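Local coordinates for acyl-coenzyme A oxidase acox-1.1 (Caenorhabditis elegans, PDB 5K3H), which catalyses the FAD-dependent desaturation of acyl-CoAs to (2E)-enoyl-CoAs with release of hydrogen peroxide, the first step of peroxisomal beta-oxidation, at residues Thr48-Leu51 and Ala52-Pro55; Tyr65-Arg68 and Glu69-Ile72; Glu97-His100 and Leu101-Val105; Ala126-Asp130 and Glu131-Lys135; Leu137-Leu141 and Arg142-Ile146. One frame throughout, in Å; residues are numbered along the deposited sequence.

Overall arrangement
All five contacts are local, turns and caps along the helices of the acyl-CoA oxidase N-terminal region. Contact 3 is the most deeply placed, a plain helical stretch about 16 Å from the chain centre; the other four, at helix ends, lie 24 to 29 Å out. Contacts 2 and 4 open helices 68-85 and 130-141 with capping boxes, one using a glutamate, the other a glutamine. Contacts 1 and 5 close helices 38-52 and 130-141, and there charged side chains pair. Contacts 1 and 3 touch through Thr48, His100 and Glu104, while contacts 4 and 5 share helix 130-141. Contacts 2 and 5 also reach the second subunit.

Contact 1. Residues Thr48-Leu51 and Ala52-Pro55; sequences TAKL and AEIP
Lys50 and Glu53 meet on the outer side of the last turn of helix 38-52, their side chains crossing at about a right angle. The ion pair is long, Lys50 NZ standing 3.7 Å from Glu53 OE1, and a water joins the same two atoms: it accepts from Lys50 NZ and donates to Glu53 OE1. Lys50 reaches this place with CG anti to its backbone N (chi1 -180°) and a bend at chi2.

The tight part is the backbone. Ala52 N donates to Thr48 O at 3.1 Å in the helical manner, and adds a weak bond to Ala49 O. Then the pattern shortens: Glu53 N binds Lys50 O at 2.9 Å, and Ile54 N binds Leu51 O at 2.9 Å, each donor standing well above the carbonyl plane. Ile54 CG1 packs 3.6 Å from Lys50 O and, with buried Leu51, faces inward. Leu51 rests on Leu101, Glu104 and Val105 of helix 97-105, and Ile54 on Ile89.

Two layers thus end the helix: the tightened backbone bonds fix the course of the chain into the loop, whereas the charged pair outside, long and bridged by a water, probably adds only a modest hold.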
# COMPACT_ATOMS: atom_id res chain seq x y z
N THR B 48 -15.49 -25.29 -10.49
CA THR B 48 -14.05 -25.46 -10.32
C THR B 48 -13.60 -26.83 -10.80
O THR B 48 -12.61 -26.94 -11.52
CB THR B 48 -13.69 -25.23 -8.85
OG1 THR B 48 -13.94 -23.86 -8.53
CG2 THR B 48 -12.23 -25.56 -8.53
N ALA B 49 -14.33 -27.88 -10.40
CA ALA B 49 -13.98 -29.23 -10.81
C ALA B 49 -14.09 -29.40 -12.32
O ALA B 49 -13.22 -30.01 -12.96
CB ALA B 49 -14.88 -30.24 -10.09
N LYS B 50 -15.12 -28.81 -12.93
CA LYS B 50 -15.23 -28.89 -14.37
C LYS B 50 -14.05 -28.21 -15.05
O LYS B 50 -13.46 -28.75 -15.99
CB LYS B 50 -16.57 -28.28 -14.81
CG LYS B 50 -16.82 -28.31 -16.32
CD LYS B 50 -16.86 -29.75 -16.86
CE LYS B 50 -17.34 -29.78 -18.30
NZ LYS B 50 -17.54 -31.19 -18.79
N LEU B 51 -13.66 -27.02 -14.57
CA LEU B 51 -12.53 -26.33 -15.19
C LEU B 51 -11.24 -27.13 -15.07
O LEU B 51 -10.34 -27.01 -15.93
CB LEU B 51 -12.37 -24.95 -14.55
CG LEU B 51 -13.45 -23.92 -14.88
CD1 LEU B 51 -13.39 -22.78 -13.86
CD2 LEU B 51 -13.31 -23.40 -16.30
N ALA B 52 -11.11 -27.97 -14.05
CA ALA B 52 -9.91 -28.80 -13.93
C ALA B 52 -9.76 -29.74 -15.12
O ALA B 52 -8.64 -30.18 -15.41
CB ALA B 52 -9.92 -29.59 -12.62
N GLU B 53 -10.86 -30.06 -15.81
CA GLU B 53 -10.85 -30.91 -16.99
C GLU B 53 -10.67 -30.14 -18.28
O GLU B 53 -10.67 -30.75 -19.35
CB GLU B 53 -12.15 -31.70 -17.11
CG GLU B 53 -12.57 -32.54 -15.94
CD GLU B 53 -13.95 -33.19 -16.16
OE1 GLU B 53 -14.65 -32.81 -17.13
OE2 GLU B 53 -14.34 -34.06 -15.35
N ILE B 54 -10.52 -28.82 -18.24
CA ILE B 54 -10.46 -28.02 -19.47
C ILE B 54 -9.15 -27.24 -19.47
O ILE B 54 -9.15 -26.03 -19.21
CB ILE B 54 -11.65 -27.06 -19.59
CG1 ILE B 54 -12.98 -27.76 -19.38
CG2 ILE B 54 -11.66 -26.37 -20.93
CD1 ILE B 54 -14.14 -26.78 -19.42
N PRO B 55 -8.03 -27.87 -19.80
CA PRO B 55 -6.74 -27.18 -19.68
C PRO B 55 -6.61 -25.98 -20.61
O PRO B 55 -5.78 -25.10 -20.34
CB PRO B 55 -5.72 -28.28 -20.01
CG PRO B 55 -6.50 -29.30 -20.81
CD PRO B 55 -7.88 -29.27 -20.22
O HOH W 1 -15.33 -31.83 -19.83

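Contact 2. Residues Tyr65-Arg68 and Glu69-Ile72; sequences YMTR and EEKI
Chi1 of 65° sets Thr67 OG1 between its own backbone N and carbonyl carbon, facing the first turn of helix 68-85, where it accepts from Glu70 N at 3.3 Å. Glu70 answers from the other direction: with CG anti to its carbonyl carbon (chi1 -67°) and the chain extended beyond, its carboxylate swings back over the helix start. There OE1 accepts a hydrogen bond from Thr67 N at 3.0 Å, the N-H coming from above the carboxylate plane. The two reciprocal bonds are a capping box, with Thr67 as N-cap. OG1 also lies 3.2 Å from Glu70 CG, so the two side chains fit closely as they cross.

The ordinary helical bonds begin at once, Lys71 N to Thr67 O at 2.9 Å and Ile72 N to Arg68 O at 3.1 Å. Beside the box, on the loop side, Met66 CB packs 3.8 Å from Lys71 CG. A valine in place of Thr67 would probably leave Glu70 N without its cap acceptor and loosen the helix start.

Arg68 extends past Ile72 CD1 and gives its NE to Asn246 O, while Lys71 NZ pairs with Glu109. Tyr65 turns away to Trp643, giving its OH to the backbone O there. Across the dimer interface, Thr67 packs on Thr67 of the second subunit and Ile72 on its Ser657, so this start of helix 68-85, following the loop from helix 38-52, lies at the subunit boundary.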
# COMPACT_ATOMS: atom_id res chain seq x y z
N TYR B 65 5.04 -13.98 -14.52
CA TYR B 65 6.14 -14.14 -15.47
C TYR B 65 5.98 -13.29 -16.71
O TYR B 65 6.99 -13.00 -17.36
CB TYR B 65 6.28 -15.57 -15.98
CG TYR B 65 6.71 -16.63 -15.02
CD1 TYR B 65 7.01 -16.35 -13.70
CD2 TYR B 65 6.82 -17.95 -15.46
CE1 TYR B 65 7.40 -17.35 -12.84
CE2 TYR B 65 7.20 -18.95 -14.61
CZ TYR B 65 7.49 -18.65 -13.31
OH TYR B 65 7.88 -19.68 -12.48
N MET B 66 4.75 -12.89 -17.05
CA MET B 66 4.39 -12.37 -18.36
C MET B 66 4.53 -10.85 -18.42
O MET B 66 4.23 -10.13 -17.47
CB MET B 66 2.94 -12.74 -18.67
CG MET B 66 2.62 -14.22 -18.75
SD MET B 66 0.86 -14.39 -19.17
CE MET B 66 0.52 -16.13 -18.99
N THR B 67 4.96 -10.35 -19.58
CA THR B 67 4.87 -8.92 -19.83
C THR B 67 3.41 -8.51 -20.00
O THR B 67 2.50 -9.35 -20.12
CB THR B 67 5.67 -8.55 -21.08
OG1 THR B 67 5.07 -9.17 -22.22
CG2 THR B 67 7.09 -9.07 -20.96
N ARG B 68 3.17 -7.19 -20.00
CA ARG B 68 1.82 -6.67 -20.21
C ARG B 68 1.25 -7.15 -21.54
O ARG B 68 0.09 -7.57 -21.63
CB ARG B 68 1.80 -5.14 -20.16
CG ARG B 68 0.39 -4.61 -20.14
CD ARG B 68 0.23 -3.09 -20.12
NE ARG B 68 -1.20 -2.80 -19.97
CZ ARG B 68 -1.75 -1.60 -20.02
NH1 ARG B 68 -1.01 -0.50 -20.21
NH2 ARG B 68 -3.06 -1.49 -19.85
N GLU B 69 2.06 -7.07 -22.60
CA GLU B 69 1.61 -7.52 -23.92
C GLU B 69 1.22 -9.00 -23.90
O GLU B 69 0.19 -9.38 -24.48
CB GLU B 69 2.71 -7.25 -24.94
CG GLU B 69 2.87 -5.76 -25.27
CD GLU B 69 3.61 -4.93 -24.20
OE1 GLU B 69 4.16 -5.48 -23.21
OE2 GLU B 69 3.60 -3.69 -24.36
N GLU B 70 2.00 -9.84 -23.21
CA GLU B 70 1.68 -11.26 -23.13
C GLU B 70 0.41 -11.50 -22.32
O GLU B 70 -0.40 -12.36 -22.67
CB GLU B 70 2.86 -12.02 -22.52
CG GLU B 70 4.11 -12.05 -23.37
CD GLU B 70 5.33 -12.52 -22.59
OE1 GLU B 70 5.22 -12.70 -21.35
OE2 GLU B 70 6.43 -12.69 -23.19
N LYS B 71 0.22 -10.75 -21.23
CA LYS B 71 -0.99 -10.93 -20.43
C LYS B 71 -2.24 -10.63 -21.24
O LYS B 71 -3.24 -11.35 -21.15
CB LYS B 71 -0.95 -10.02 -19.19
CG LYS B 71 0.08 -10.35 -18.13
CD LYS B 71 0.08 -9.22 -17.11
CE LYS B 71 1.30 -9.25 -16.20
NZ LYS B 71 0.97 -9.51 -14.79
N ILE B 72 -2.21 -9.56 -22.04
CA ILE B 72 -3.40 -9.17 -22.82
C ILE B 72 -3.71 -10.21 -23.91
O ILE B 72 -4.88 -10.59 -24.09
CB ILE B 72 -3.21 -7.74 -23.39
CG1 ILE B 72 -3.16 -6.74 -22.21
CG2 ILE B 72 -4.33 -7.38 -24.35
CD1 ILE B 72 -2.89 -5.29 -22.58

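Contact 3. Residues Glu97-His100 and Leu101-Val105; sequences ELYH and LNNEV
Asn103 ND2 sits over one face of the Tyr99 ring, 3.7 Å from the ring plane and nearer its border than its middle, while the amide itself stands steeply to the ring, the planes 77° apart. Tyr99/Asn103 and His100/Glu104 are i to i+4 pairs on the alpha-helix 97-105, part of the helical N-terminal domain of the acyl-CoA oxidase fold. In the second pair the His100 ring takes the CG of Glu104 on a face: a CH-pi contact, 4.2 Å from the ring centroid. At the edge of the imidazole, in its plane, lies a water that accepts from Asn103 ND2; its link to His100 ND1 is long and weak.

His100 and Glu104 extend alongside each other in a common direction. The histidine gets there with CG anti to its backbone N (chi1 176°), and Glu104 bends at chi2. Both find their polar partners on other elements: His100 NE2 bonds to Thr48 OG1 of helix 38-52, and Glu104 pairs with Arg623 and also reaches Thr48 and Ser621, so that Thr48 ties the two side chains together.

On another side of the helix, Leu98 lies alongside Asn102, and its CD1 comes within 4.1 Å of Leu101 CD2. Leu101 and Asn102 go on to pack against Leu82 of helix 68-85.

Backbone bonds run unbroken through the segment, the shortest between its halves joining Asn102 N to Leu98 O at 2.8 Å.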
# COMPACT_ATOMS: atom_id res chain seq x y z
N GLU B 97 -22.46 -17.33 -11.04
CA GLU B 97 -21.74 -18.41 -11.70
C GLU B 97 -20.74 -17.85 -12.70
O GLU B 97 -19.64 -18.40 -12.87
CB GLU B 97 -22.69 -19.41 -12.39
CG GLU B 97 -23.66 -20.14 -11.46
CD GLU B 97 -24.18 -21.48 -12.02
OE1 GLU B 97 -23.89 -21.84 -13.18
OE2 GLU B 97 -24.91 -22.17 -11.27
N LEU B 98 -21.11 -16.76 -13.38
CA LEU B 98 -20.19 -16.10 -14.31
C LEU B 98 -19.11 -15.32 -13.55
O LEU B 98 -17.94 -15.32 -13.94
CB LEU B 98 -20.98 -15.18 -15.25
CG LEU B 98 -20.27 -14.39 -16.35
CD1 LEU B 98 -19.66 -15.32 -17.39
CD2 LEU B 98 -21.24 -13.43 -17.02
N TYR B 99 -19.48 -14.69 -12.44
CA TYR B 99 -18.50 -14.00 -11.62
C TYR B 99 -17.43 -14.97 -11.14
O TYR B 99 -16.23 -14.70 -11.25
CB TYR B 99 -19.22 -13.33 -10.45
CG TYR B 99 -18.35 -12.47 -9.59
CD1 TYR B 99 -17.77 -11.31 -10.10
CD2 TYR B 99 -18.09 -12.80 -8.26
CE1 TYR B 99 -16.98 -10.51 -9.33
CE2 TYR B 99 -17.30 -12.00 -7.47
CZ TYR B 99 -16.74 -10.85 -8.01
OH TYR B 99 -15.92 -10.03 -7.25
N HIS B 100 -17.85 -16.14 -10.63
CA HIS B 100 -16.90 -17.17 -10.23
C HIS B 100 -16.08 -17.69 -11.42
O HIS B 100 -14.85 -17.77 -11.36
CB HIS B 100 -17.64 -18.31 -9.54
CG HIS B 100 -16.78 -19.47 -9.17
ND1 HIS B 100 -15.71 -19.36 -8.30
CD2 HIS B 100 -16.88 -20.79 -9.48
CE1 HIS B 100 -15.16 -20.55 -8.13
NE2 HIS B 100 -15.84 -21.44 -8.85
N LEU B 101 -16.76 -18.03 -12.52
CA LEU B 101 -16.07 -18.51 -13.71
C LEU B 101 -14.97 -17.55 -14.15
O LEU B 101 -13.84 -17.96 -14.42
CB LEU B 101 -17.09 -18.73 -14.83
CG LEU B 101 -16.63 -19.10 -16.25
CD1 LEU B 101 -16.03 -20.49 -16.33
CD2 LEU B 101 -17.80 -18.94 -17.22
N ASN B 102 -15.28 -16.25 -14.19
CA ASN B 102 -14.28 -15.28 -14.61
C ASN B 102 -13.12 -15.21 -13.62
O ASN B 102 -11.96 -15.07 -14.03
CB ASN B 102 -14.92 -13.91 -14.84
CG ASN B 102 -15.67 -13.81 -16.21
OD1 ASN B 102 -15.50 -14.65 -17.11
ND2 ASN B 102 -16.49 -12.77 -16.35
N ASN B 103 -13.40 -15.30 -12.31
CA ASN B 103 -12.32 -15.26 -11.31
C ASN B 103 -11.34 -16.41 -11.49
O ASN B 103 -10.13 -16.21 -11.38
CB ASN B 103 -12.89 -15.32 -9.89
CG ASN B 103 -13.66 -14.09 -9.49
OD1 ASN B 103 -13.40 -12.99 -9.97
ND2 ASN B 103 -14.63 -14.28 -8.61
N GLU B 104 -11.86 -17.63 -11.72
CA GLU B 104 -11.02 -18.80 -11.99
C GLU B 104 -10.22 -18.61 -13.27
O GLU B 104 -9.00 -18.83 -13.31
CB GLU B 104 -11.88 -20.06 -12.12
CG GLU B 104 -12.39 -20.67 -10.83
CD GLU B 104 -11.59 -21.90 -10.39
OE1 GLU B 104 -10.75 -22.41 -11.17
OE2 GLU B 104 -11.77 -22.32 -9.23
N VAL B 105 -10.90 -18.24 -14.35
CA VAL B 105 -10.28 -18.24 -15.68
C VAL B 105 -9.56 -16.92 -15.94
O VAL B 105 -8.37 -16.92 -16.25
CB VAL B 105 -11.35 -18.56 -16.75
CG1 VAL B 105 -10.84 -18.38 -18.18
CG2 VAL B 105 -11.81 -20.00 -16.59
O HOH W 2 -14.88 -16.38 -6.74

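Contact 4. Residues Ala126-Asp130 and Glu131-Lys135; sequences AQASD and EQQAK
Ser129 and Gln132 exchange hydrogen bonds in a capping box at the start of helix 130-141, just after helix 114-127 has ended. Ser129 N donates to Gln132 OE1 at 2.7 Å, almost straight (N-H...O 176°) and on a lone pair in the carbonyl plane. In return Ser129 OG, lying between its own backbone N and carbonyl carbon (chi1 75°), accepts from Gln132 N at 2.9 Å. The serine hydroxyl gives its own hydrogen to Gln132 OE1 in a weak bond of 3.3 Å.

Gln132 OE1 is therefore well supplied: besides these two donors it receives Met267 N. The other half of the amide is used as well, NE2 donating to the backbone oxygens of Thr263 and Leu265. This buried side chain both caps the helix and fastens it to the backbone at Thr263, Leu265 and Met267.

Several backbone oxygens of the turn are satisfied as well. Ser129 O takes Gln133 N at 2.6 Å, nearly along the C=O axis, and Asp130 O takes Ala134 N at 2.9 Å. Ala128 O accepts from Arg268 NE, and Gln133 NE2 donates to Leu124 O of the preceding helix. Ala128 CB fills the inner corner, 3.8 Å from Gln132 CB. Gln127, its OE1 bonded to Thr217, has its side chain about 4 Å (nearest atoms) from that of Tyr149, which binds the FAD shared between the subunits.

Where a glutamate is common in such a box, a neutral amide serves here, and its N-H2 end can donate where a carboxylate could not. The chemistry thus implies a short link between two helices held mainly by directed hydrogen bonds, with the long, weak ion pair of Asp130 and Arg268 only a minor addition.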
# COMPACT_ATOMS: atom_id res chain seq x y z
N ALA B 126 -30.33 0.60 -18.59
CA ALA B 126 -30.86 1.69 -17.77
C ALA B 126 -31.32 2.89 -18.59
O ALA B 126 -32.25 3.58 -18.17
CB ALA B 126 -29.80 2.14 -16.77
N GLN B 127 -30.69 3.16 -19.73
CA GLN B 127 -30.86 4.43 -20.43
C GLN B 127 -31.33 4.30 -21.87
O GLN B 127 -31.92 5.25 -22.39
CB GLN B 127 -29.53 5.22 -20.42
CG GLN B 127 -28.85 5.36 -19.05
CD GLN B 127 -27.35 5.68 -19.17
OE1 GLN B 127 -26.81 5.75 -20.27
NE2 GLN B 127 -26.68 5.86 -18.03
N ALA B 128 -31.07 3.18 -22.53
CA ALA B 128 -31.51 2.99 -23.91
C ALA B 128 -33.00 2.66 -23.93
O ALA B 128 -33.51 2.00 -23.02
CB ALA B 128 -30.69 1.90 -24.59
N SER B 129 -33.70 3.18 -24.94
CA SER B 129 -35.10 2.82 -25.11
C SER B 129 -35.21 1.35 -25.52
O SER B 129 -34.25 0.73 -25.96
CB SER B 129 -35.77 3.71 -26.16
OG SER B 129 -35.36 3.35 -27.48
N ASP B 130 -36.43 0.83 -25.40
CA ASP B 130 -36.70 -0.54 -25.80
C ASP B 130 -36.25 -0.68 -27.24
O ASP B 130 -35.46 -1.56 -27.57
CB ASP B 130 -38.20 -0.85 -25.68
CG ASP B 130 -38.56 -1.44 -24.33
OD1 ASP B 130 -38.24 -2.62 -24.08
OD2 ASP B 130 -39.17 -0.72 -23.51
N GLU B 131 -36.74 0.21 -28.10
CA GLU B 131 -36.34 0.19 -29.50
C GLU B 131 -34.82 0.25 -29.64
O GLU B 131 -34.24 -0.36 -30.55
CB GLU B 131 -37.01 1.33 -30.25
CG GLU B 131 -36.75 1.38 -31.73
CD GLU B 131 -37.59 2.46 -32.41
OE1 GLU B 131 -38.19 3.30 -31.68
OE2 GLU B 131 -37.69 2.45 -33.66
N GLN B 132 -34.15 1.02 -28.77
CA GLN B 132 -32.69 1.10 -28.82
C GLN B 132 -32.03 -0.18 -28.31
O GLN B 132 -31.03 -0.63 -28.88
CB GLN B 132 -32.20 2.34 -28.05
CG GLN B 132 -32.46 3.64 -28.81
CD GLN B 132 -32.29 4.89 -27.95
OE1 GLN B 132 -32.58 4.88 -26.76
NE2 GLN B 132 -31.79 5.96 -28.57
N GLN B 133 -32.57 -0.77 -27.24
CA GLN B 133 -32.04 -2.03 -26.72
C GLN B 133 -32.10 -3.14 -27.76
O GLN B 133 -31.16 -3.95 -27.86
CB GLN B 133 -32.83 -2.43 -25.48
CG GLN B 133 -32.60 -1.50 -24.31
CD GLN B 133 -33.39 -1.91 -23.12
OE1 GLN B 133 -34.14 -2.87 -23.18
NE2 GLN B 133 -33.26 -1.17 -22.03
N ALA B 134 -33.20 -3.20 -28.52
CA ALA B 134 -33.32 -4.20 -29.58
C ALA B 134 -32.20 -4.07 -30.60
O ALA B 134 -31.80 -5.07 -31.22
CB ALA B 134 -34.70 -4.06 -30.26
N LYS B 135 -31.66 -2.86 -30.76
CA LYS B 135 -30.62 -2.60 -31.75
C LYS B 135 -29.20 -2.76 -31.19
O LYS B 135 -28.35 -3.37 -31.86
CB LYS B 135 -30.77 -1.16 -32.27
CG LYS B 135 -29.80 -0.80 -33.40
CD LYS B 135 -29.95 0.68 -33.83
CE LYS B 135 -31.29 0.98 -34.50
NZ LYS B 135 -31.30 2.41 -34.98

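Contact 5. Residues Leu137-Leu141 and Arg142-Ile146; sequences LIRAL and RREII
Arg139 and Glu144 form the central ion pair where helix 130-141 ends. Arg139 NE donates to Glu144 OE1 at 2.9 Å, nearly straight (165°) and within the guanidinium plane, though it comes at the carboxylate from above; the two flat groups stand 62° apart. A bend at chi3 (73°) brings the guanidinium round to this place. The other oxygen, OE2, takes Arg142 NE at 2.9 Å on its anti lone pair, so one carboxylate joins two arginines, and Arg139 NH2 has a further partner in Glu225.

Apolar contact covers the same guanidinium: Ile145 CG2 lies over one face, 3.6 Å from Arg139 CZ. Ile145 CG1 also comes back to Ala140 CB on the helix, and Ile138 CG2 rests 3.9 Å from Arg142 CD. A leucine in place of Arg139 would probably leave Glu144 and Glu225 each without this positive mate.

Backbone bonds make the ending itself. Arg143, with positive phi, is the turning residue of a Schellman motif: Glu144 N reaches back to Arg139 O and Arg143 N to Ala140 O, each at 2.9 Å.

Glu144 and Ile146 touch Ala669 and Leu662 of the second subunit. Within the chain, Ala140 packs on Phe120 and Ile121 of helix 114-127; past the turn, Ile145 meets Tyr199 of strand 199-208, and Ile146 bonds to Asn198 and Tyr199 as the chain enters strand 147-150.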
# COMPACT_ATOMS: atom_id res chain seq x y z
N LEU B 137 -28.34 -3.47 -27.36
CA LEU B 137 -28.17 -4.37 -26.23
C LEU B 137 -28.05 -5.82 -26.68
O LEU B 137 -27.29 -6.59 -26.10
CB LEU B 137 -29.33 -4.20 -25.25
CG LEU B 137 -29.37 -5.13 -24.03
CD1 LEU B 137 -28.08 -5.08 -23.21
CD2 LEU B 137 -30.56 -4.74 -23.20
N ILE B 138 -28.82 -6.21 -27.71
CA ILE B 138 -28.76 -7.58 -28.21
C ILE B 138 -27.37 -7.88 -28.76
O ILE B 138 -26.78 -8.93 -28.47
CB ILE B 138 -29.84 -7.81 -29.28
CG1 ILE B 138 -31.25 -7.63 -28.71
CG2 ILE B 138 -29.67 -9.19 -29.91
CD1 ILE B 138 -31.57 -8.47 -27.48
N ARG B 139 -26.82 -6.98 -29.57
CA ARG B 139 -25.48 -7.20 -30.09
C ARG B 139 -24.46 -7.27 -28.96
O ARG B 139 -23.55 -8.13 -28.98
CB ARG B 139 -25.11 -6.09 -31.07
CG ARG B 139 -25.97 -6.02 -32.33
CD ARG B 139 -25.30 -5.10 -33.36
NE ARG B 139 -24.12 -5.68 -34.00
CZ ARG B 139 -23.16 -4.96 -34.57
NH1 ARG B 139 -23.24 -3.63 -34.56
NH2 ARG B 139 -22.13 -5.55 -35.15
N ALA B 140 -24.61 -6.42 -27.95
CA ALA B 140 -23.69 -6.44 -26.82
C ALA B 140 -23.79 -7.76 -26.08
O ALA B 140 -22.77 -8.40 -25.79
CB ALA B 140 -23.96 -5.26 -25.89
N LEU B 141 -25.01 -8.22 -25.79
CA LEU B 141 -25.19 -9.50 -25.10
C LEU B 141 -24.64 -10.65 -25.93
O LEU B 141 -24.08 -11.61 -25.38
CB LEU B 141 -26.66 -9.73 -24.76
CG LEU B 141 -27.18 -8.90 -23.58
CD1 LEU B 141 -28.70 -9.01 -23.44
CD2 LEU B 141 -26.50 -9.30 -22.28
N ARG B 142 -24.76 -10.57 -27.25
CA ARG B 142 -24.20 -11.60 -28.12
C ARG B 142 -22.71 -11.42 -28.37
O ARG B 142 -22.11 -12.23 -29.09
CB ARG B 142 -24.93 -11.60 -29.46
CG ARG B 142 -26.37 -12.11 -29.39
CD ARG B 142 -27.02 -11.93 -30.75
NE ARG B 142 -26.15 -12.51 -31.77
CZ ARG B 142 -26.06 -13.80 -32.04
NH1 ARG B 142 -26.81 -14.68 -31.37
NH2 ARG B 142 -25.21 -14.22 -32.97
N ARG B 143 -22.11 -10.37 -27.80
CA ARG B 143 -20.68 -10.09 -27.94
C ARG B 143 -20.30 -9.86 -29.39
O ARG B 143 -19.19 -10.19 -29.81
CB ARG B 143 -19.83 -11.20 -27.30
CG ARG B 143 -20.16 -11.45 -25.82
CD ARG B 143 -19.24 -12.49 -25.14
NE ARG B 143 -19.15 -12.25 -23.68
CZ ARG B 143 -18.82 -13.16 -22.76
NH1 ARG B 143 -18.56 -14.40 -23.13
NH2 ARG B 143 -18.76 -12.85 -21.48
N GLU B 144 -21.24 -9.30 -30.19
CA GLU B 144 -20.93 -8.87 -31.55
C GLU B 144 -20.10 -7.61 -31.58
O GLU B 144 -19.42 -7.34 -32.58
CB GLU B 144 -22.19 -8.61 -32.38
CG GLU B 144 -23.11 -9.80 -32.55
CD GLU B 144 -24.34 -9.46 -33.39
OE1 GLU B 144 -24.28 -8.55 -34.24
OE2 GLU B 144 -25.39 -10.09 -33.14
N ILE B 145 -20.17 -6.84 -30.49
CA ILE B 145 -19.45 -5.59 -30.31
C ILE B 145 -18.81 -5.60 -28.93
O ILE B 145 -19.18 -6.38 -28.05
CB ILE B 145 -20.38 -4.37 -30.47
CG1 ILE B 145 -21.55 -4.45 -29.49
CG2 ILE B 145 -20.86 -4.25 -31.90
CD1 ILE B 145 -22.46 -3.23 -29.54
N ILE B 146 -17.82 -4.73 -28.76
CA ILE B 146 -17.16 -4.56 -27.48
C ILE B 146 -17.34 -3.10 -27.08
O ILE B 146 -16.94 -2.19 -27.82
CB ILE B 146 -15.68 -4.96 -27.54
CG1 ILE B 146 -15.55 -6.42 -27.95
CG2 ILE B 146 -15.00 -4.72 -26.20
CD1 ILE B 146 -14.13 -6.88 -28.13